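Local atomic coordinates of putative alpha KG dependent 2,4-D dioxygenase (Burkholderia xenovorans, PDB entry 5J92), a protein that probably acts as an iron(II)- and 2-oxoglutarate-dependent dioxygenase of the TauD/TfdA family. Residues M9-E14 and A22-L27; E170-H175 and T224-W229. All coordinates share one frame; numbering follows the deposited sequence.

Contact 1. Residues M9-E14 and A22-L27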
loop_
_atom_site.group_PDB
_atom_site.type_symbol
_atom_site.label_atom_id
_atom_site.label_comp_id
_atom_site.label_asym_id
_atom_site.label_seq_id
_atom_site.Cartn_x
_atom_site.Cartn_y
_atom_site.Cartn_z
ATOM N N MET A 9 -0.284 -20.077 33.853
ATOM C CA MET A 9 0.670 -19.053 33.438
ATOM C C MET A 9 1.171 -18.249 34.635
ATOM O O MET A 9 0.441 -17.413 35.173
ATOM C CB MET A 9 0.035 -18.118 32.399
ATOM C CG MET A 9 0.937 -16.972 31.917
ATOM S SD MET A 9 2.272 -17.467 30.798
ATOM C CE MET A 9 1.365 -18.050 29.367
ATOM N N SER A 10 2.413 -18.512 35.055
ATOM C CA SER A 10 3.049 -17.757 36.129
ATOM C C SER A 10 3.881 -16.586 35.623
ATOM O O SER A 10 4.393 -15.810 36.439
ATOM C CB SER A 10 3.946 -18.669 36.970
ATOM O OG SER A 10 5.107 -19.026 36.249
ATOM N N LEU A 11 4.046 -16.453 34.312
ATOM C CA LEU A 11 4.790 -15.337 33.752
ATOM C C LEU A 11 4.089 -14.023 34.061
ATOM O O LEU A 11 2.859 -13.958 34.122
ATOM C CB LEU A 11 4.942 -15.489 32.244
ATOM C CG LEU A 11 5.864 -16.589 31.740
ATOM C CD1 LEU A 11 5.796 -16.609 30.225
ATOM C CD2 LEU A 11 7.279 -16.339 32.224
ATOM N N ASN A 12 4.883 -12.983 34.302
ATOM C CA ASN A 12 4.353 -11.652 34.582
ATOM C C ASN A 12 4.122 -10.976 33.237
ATOM O O ASN A 12 4.982 -10.272 32.708
ATOM C CB ASN A 12 5.313 -10.884 35.483
ATOM C CG ASN A 12 4.801 -9.497 35.855
ATOM O OD1 ASN A 12 3.740 -9.062 35.395
ATOM N ND2 ASN A 12 5.544 -8.807 36.723
ATOM N N VAL A 13 2.928 -11.183 32.683
ATOM C CA VAL A 13 2.583 -10.725 31.341
ATOM C C VAL A 13 1.768 -9.446 31.441
ATOM O O VAL A 13 0.748 -9.412 32.137
ATOM C CB VAL A 13 1.800 -11.806 30.580
ATOM C CG1 VAL A 13 1.466 -11.308 29.164
ATOM C CG2 VAL A 13 2.598 -13.083 30.542
ATOM N N GLU A 14 2.188 -8.405 30.714
ATOM C CA GLU A 14 1.493 -7.118 30.683
ATOM C C GLU A 14 1.230 -6.744 29.233
ATOM O O GLU A 14 2.172 -6.473 28.482
ATOM C CB GLU A 14 2.300 -6.014 31.374
ATOM C CG GLU A 14 1.660 -4.644 31.226
ATOM C CD GLU A 14 2.532 -3.496 31.757
ATOM O OE1 GLU A 14 3.752 -3.676 31.955
ATOM O OE2 GLU A 14 1.996 -2.390 31.938
ATOM N N ALA A 22 2.833 -8.109 24.076
ATOM C CA ALA A 22 2.851 -8.043 25.529
ATOM C C ALA A 22 4.289 -8.000 26.017
ATOM O O ALA A 22 5.180 -8.625 25.428
ATOM C CB ALA A 22 2.141 -9.242 26.164
ATOM N N ARG A 23 4.488 -7.305 27.132
ATOM C CA ARG A 23 5.747 -7.341 27.856
ATOM C C ARG A 23 5.747 -8.487 28.857
ATOM O O ARG A 23 4.711 -8.849 29.433
ATOM C CB ARG A 23 5.991 -6.016 28.591
ATOM C CG ARG A 23 6.413 -4.879 27.650
ATOM C CD ARG A 23 6.732 -3.573 28.388
ATOM N NE ARG A 23 7.336 -2.597 27.478
ATOM C CZ ARG A 23 6.659 -1.858 26.606
ATOM N NH1 ARG A 23 5.331 -1.953 26.539
ATOM N NH2 ARG A 23 7.302 -1.009 25.813
ATOM N N ILE A 24 6.923 -9.072 29.049
ATOM C CA ILE A 24 7.116 -10.125 30.028
ATOM C C ILE A 24 8.193 -9.625 30.969
ATOM O O ILE A 24 9.351 -9.462 30.570
ATOM C CB ILE A 24 7.511 -11.452 29.377
ATOM C CG1 ILE A 24 6.320 -11.979 28.576
ATOM C CG2 ILE A 24 7.897 -12.445 30.446
ATOM C CD1 ILE A 24 6.636 -13.169 27.751
ATOM N N HIS A 25 7.797 -9.320 32.191
ATOM C CA HIS A 25 8.681 -8.743 33.182
ATOM C C HIS A 25 9.281 -9.845 34.026
ATOM O O HIS A 25 8.819 -10.984 34.018
ATOM C CB HIS A 25 7.918 -7.773 34.091
ATOM C CG HIS A 25 7.234 -6.671 33.356
ATOM N ND1 HIS A 25 7.914 -5.588 32.836
ATOM C CD2 HIS A 25 5.925 -6.462 33.082
ATOM C CE1 HIS A 25 7.054 -4.774 32.248
ATOM N NE2 HIS A 25 5.841 -5.284 32.383
ATOM N N GLY A 26 10.323 -9.489 34.771
ATOM C CA GLY A 26 10.826 -10.348 35.822
ATOM C C GLY A 26 11.726 -11.472 35.371
ATOM O O GLY A 26 12.005 -12.370 36.173
ATOM N N LEU A 27 12.191 -11.447 34.126
ATOM C CA LEU A 27 13.106 -12.444 33.591
ATOM C C LEU A 27 14.503 -11.854 33.451
ATOM O O LEU A 27 14.660 -10.689 33.057
ATOM C CB LEU A 27 12.624 -12.945 32.227
ATOM C CG LEU A 27 11.313 -13.733 32.246
ATOM C CD1 LEU A 27 11.098 -14.392 30.884
ATOM C CD2 LEU A 27 11.284 -14.763 33.358
HETATM O O HOH W 1 7.656 -13.539 34.616
HETATM O O HOH W 2 3.330 -3.700 28.171
#

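Contact 2. Residues E170-H175 and T224-W229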
loop_
_atom_site.group_PDB
_atom_site.type_symbol
_atom_site.label_atom_id
_atom_site.label_comp_id
_atom_site.label_asym_id
_atom_site.label_seq_id
_atom_site.Cartn_x
_atom_site.Cartn_y
_atom_site.Cartn_z
ATOM N N GLU A 170 -9.718 -19.542 0.933
ATOM C CA GLU A 170 -9.698 -20.903 1.453
ATOM C C GLU A 170 -9.042 -21.870 0.473
ATOM O O GLU A 170 -9.511 -22.036 -0.655
ATOM C CB GLU A 170 -11.131 -21.349 1.771
ATOM C CG GLU A 170 -11.242 -22.318 2.935
ATOM C CD GLU A 170 -10.649 -21.746 4.219
ATOM O OE1 GLU A 170 -10.167 -22.548 5.049
ATOM O OE2 GLU A 170 -10.664 -20.498 4.413
ATOM N N GLY A 171 -7.954 -22.504 0.908
ATOM C CA GLY A 171 -7.274 -23.523 0.122
ATOM C C GLY A 171 -6.292 -23.014 -0.914
ATOM O O GLY A 171 -5.713 -23.823 -1.647
ATOM N N LEU A 172 -6.085 -21.713 -1.009
ATOM C CA LEU A 172 -5.148 -21.193 -1.986
ATOM C C LEU A 172 -3.710 -21.357 -1.505
ATOM O O LEU A 172 -3.425 -21.419 -0.304
ATOM C CB LEU A 172 -5.422 -19.714 -2.261
ATOM C CG LEU A 172 -6.749 -19.298 -2.896
ATOM C CD1 LEU A 172 -6.705 -17.811 -3.140
ATOM C CD2 LEU A 172 -7.012 -20.066 -4.200
ATOM N N SER A 173 -2.795 -21.405 -2.470
ATOM C CA SER A 173 -1.370 -21.322 -2.213
ATOM C C SER A 173 -0.802 -20.190 -3.056
ATOM O O SER A 173 -1.361 -19.820 -4.095
ATOM C CB SER A 173 -0.646 -22.644 -2.522
ATOM O OG SER A 173 -1.045 -23.645 -1.604
ATOM N N CYS A 174 0.317 -19.642 -2.596
ATOM C CA CYS A 174 0.940 -18.497 -3.243
ATOM C C CYS A 174 2.385 -18.798 -3.586
ATOM O O CYS A 174 3.020 -19.657 -2.973
ATOM C CB CYS A 174 0.912 -17.264 -2.351
ATOM S SG CYS A 174 -0.715 -16.596 -2.081
ATOM N N HIS A 175 2.895 -18.045 -4.566
ATOM C CA HIS A 175 4.305 -18.056 -4.935
ATOM C C HIS A 175 5.057 -17.034 -4.088
ATOM O O HIS A 175 4.604 -15.895 -3.959
ATOM C CB HIS A 175 4.477 -17.711 -6.415
ATOM C CG HIS A 175 3.848 -18.691 -7.365
ATOM N ND1 HIS A 175 4.444 -19.889 -7.690
ATOM C CD2 HIS A 175 2.718 -18.621 -8.114
ATOM C CE1 HIS A 175 3.702 -20.524 -8.585
ATOM N NE2 HIS A 175 2.645 -19.780 -8.853
ATOM N N THR A 224 4.111 -13.186 -4.516
ATOM C CA THR A 224 3.860 -12.469 -5.757
ATOM C C THR A 224 2.458 -12.697 -6.309
ATOM O O THR A 224 1.805 -11.735 -6.717
ATOM C CB THR A 224 4.905 -12.835 -6.812
ATOM O OG1 THR A 224 4.871 -14.246 -7.051
ATOM C CG2 THR A 224 6.284 -12.447 -6.319
ATOM N N HIS A 225 2.005 -13.950 -6.392
ATOM C CA HIS A 225 0.701 -14.252 -6.970
ATOM C C HIS A 225 0.245 -15.632 -6.491
ATOM O O HIS A 225 0.912 -16.287 -5.686
ATOM C CB HIS A 225 0.726 -14.149 -8.511
ATOM C CG HIS A 225 1.672 -15.093 -9.206
ATOM N ND1 HIS A 225 3.042 -15.063 -9.025
ATOM C CD2 HIS A 225 1.442 -16.049 -10.140
ATOM C CE1 HIS A 225 3.611 -15.969 -9.802
ATOM N NE2 HIS A 225 2.664 -16.576 -10.495
ATOM N N VAL A 226 -0.913 -16.060 -6.993
ATOM C CA VAL A 226 -1.625 -17.236 -6.493
ATOM C C VAL A 226 -1.336 -18.415 -7.417
ATOM O O VAL A 226 -1.446 -18.283 -8.641
ATOM C CB VAL A 226 -3.137 -16.956 -6.398
ATOM C CG1 VAL A 226 -3.920 -18.248 -6.054
ATOM C CG2 VAL A 226 -3.407 -15.869 -5.342
ATOM N N VAL A 227 -0.981 -19.570 -6.833
ATOM C CA VAL A 227 -0.688 -20.762 -7.627
ATOM C C VAL A 227 -1.925 -21.188 -8.402
ATOM O O VAL A 227 -3.035 -21.253 -7.857
ATOM C CB VAL A 227 -0.199 -21.914 -6.726
ATOM C CG1 VAL A 227 0.146 -23.167 -7.554
ATOM C CG2 VAL A 227 1.005 -21.499 -5.888
ATOM N N GLY A 228 -1.740 -21.504 -9.682
ATOM C CA GLY A 228 -2.840 -22.008 -10.472
ATOM C C GLY A 228 -3.819 -20.965 -10.961
ATOM O O GLY A 228 -4.867 -21.337 -11.507
ATOM N N TRP A 229 -3.558 -19.680 -10.703
ATOM C CA TRP A 229 -4.283 -18.525 -11.193
ATOM C C TRP A 229 -3.407 -17.738 -12.147
ATOM O O TRP A 229 -2.187 -17.671 -11.950
ATOM C CB TRP A 229 -4.693 -17.570 -10.068
ATOM C CG TRP A 229 -5.843 -18.012 -9.230
ATOM C CD1 TRP A 229 -6.367 -19.280 -9.108
ATOM C CD2 TRP A 229 -6.604 -17.175 -8.355
ATOM N NE1 TRP A 229 -7.416 -19.269 -8.202
ATOM C CE2 TRP A 229 -7.580 -17.988 -7.736
ATOM C CE3 TRP A 229 -6.560 -15.807 -8.044
ATOM C CZ2 TRP A 229 -8.500 -17.479 -6.820
ATOM C CZ3 TRP A 229 -7.479 -15.305 -7.116
ATOM C CH2 TRP A 229 -8.425 -16.142 -6.518
HETATM O O HOH W 3 -3.826 -21.943 -5.238
HETATM O O HOH W 4 0.831 -20.886 -10.798
#

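Contact 1. Residues M9-E14 and A22-L27
The imidazole of His-25 receives Glu-14 at its edge, close to the ring plane: NE2 donates to OE1 of Glu-14 over 2.7 Å, on the anti lone pair of that oxygen. Carboxylate and ring are turned 45° apart. Glu-14 reaches the ring because its CG stands anti to the backbone N (chi1 174°) and the chain runs on extended, while the amide of Asn-12 lies obliquely against the ring's stem, ND2 3.7 Å from His-25 CB. The carboxylate would be expected to favour a protonated imidazole. Water 2 accepts from Arg-23 NH1 at the guanidinium edge, in plane, and lies within hydrogen-bonding distance of Glu-14 O, one of several acceptors near it.

Beneath these side chains the backbones pair antiparallel. Glu-14 N donates to Arg-23 O (2.9 Å), and Arg-23 N returns a bond of 2.8 Å to Glu-14 O from above the carbonyl plane. Val-13 and Ile-24, a non-hydrogen-bonded pair, face the other way, where Val-13 CG1 touches Ala-22 CB at 3.7 Å.

The two strands form a beta hairpin at the margin of the mixed sheet. Strand 50-53 continues that sheet beyond 21-25, and helix 35-47 packs on Leu-11 and Leu-27.

Contact 2. Residues E170-H175 and T224-W229
An antiparallel strand pairing topped by stacked histidines joins strand 173-176 to strand 223-226, the latter outermost in a four-stranded sheet. Three backbone bonds hold the pair. His-175 N lies nearly on the C=O axis of His-225, 2.9 Å from His-225 O, Thr-224 N donates to His-175 O in the carbonyl plane, and Val-227 N reaches Ser-173 O (2.8 Å) from above the Ser-173 carbonyl plane.

The imidazoles of His-175 and His-225 form an offset stack, centroids 4.2 Å apart and planes 28° from parallel. CD2 of His-175 sits over the rim of the His-225 ring, 3.1 Å from NE2 of His-225. His-225 takes the crowded position, CG between backbone N and carbonyl carbon (chi1 61°), and its ND1 shares a hydrogen bond with Thr-224 OG1 that helps fix the ring. Over the centre of a His-175 face lies Val-227 CG2, a CH-pi contact of 3.9 Å to the centroid.

A type II beta turn from Val-226 to Trp-229, with Gly-228 at positive phi, carries the chain out of the edge strand toward helix 231-245. Water 4 joins His-175 NE2 to Gly-228 N in this turn.

On the face bearing Cys-174 and Val-226, Leu-172 CD2 meets Val-226 CG1 and Trp-229 CZ2, both at 4.0 Å. Val-226 CG1 also lies over the indole face near its rim, and Leu-237 of helix 231-245 touches both Leu-172 and Trp-229.

Contacts 1 and 2 illustrate how one scheme, antiparallel pairing with an outermost strand, is finished differently by its side chains. Both are partly buried and lie on opposite sides of the chain's centre, about 39 Å apart between centres, and they share no strand or helix. Contact 1 closes a local hairpin on the mixed sheet; contact 2 brings together segments separated by 48 residues in another sheet. The apolar side of contact 2 meets helix 231-245, whereas in contact 1 helix 35-47 touches the flanking Leu-11 and Leu-27. Contact 1 lies away from the iron site; the side chain of Thr-224 is about 12 Å from that of the iron ligand His-122.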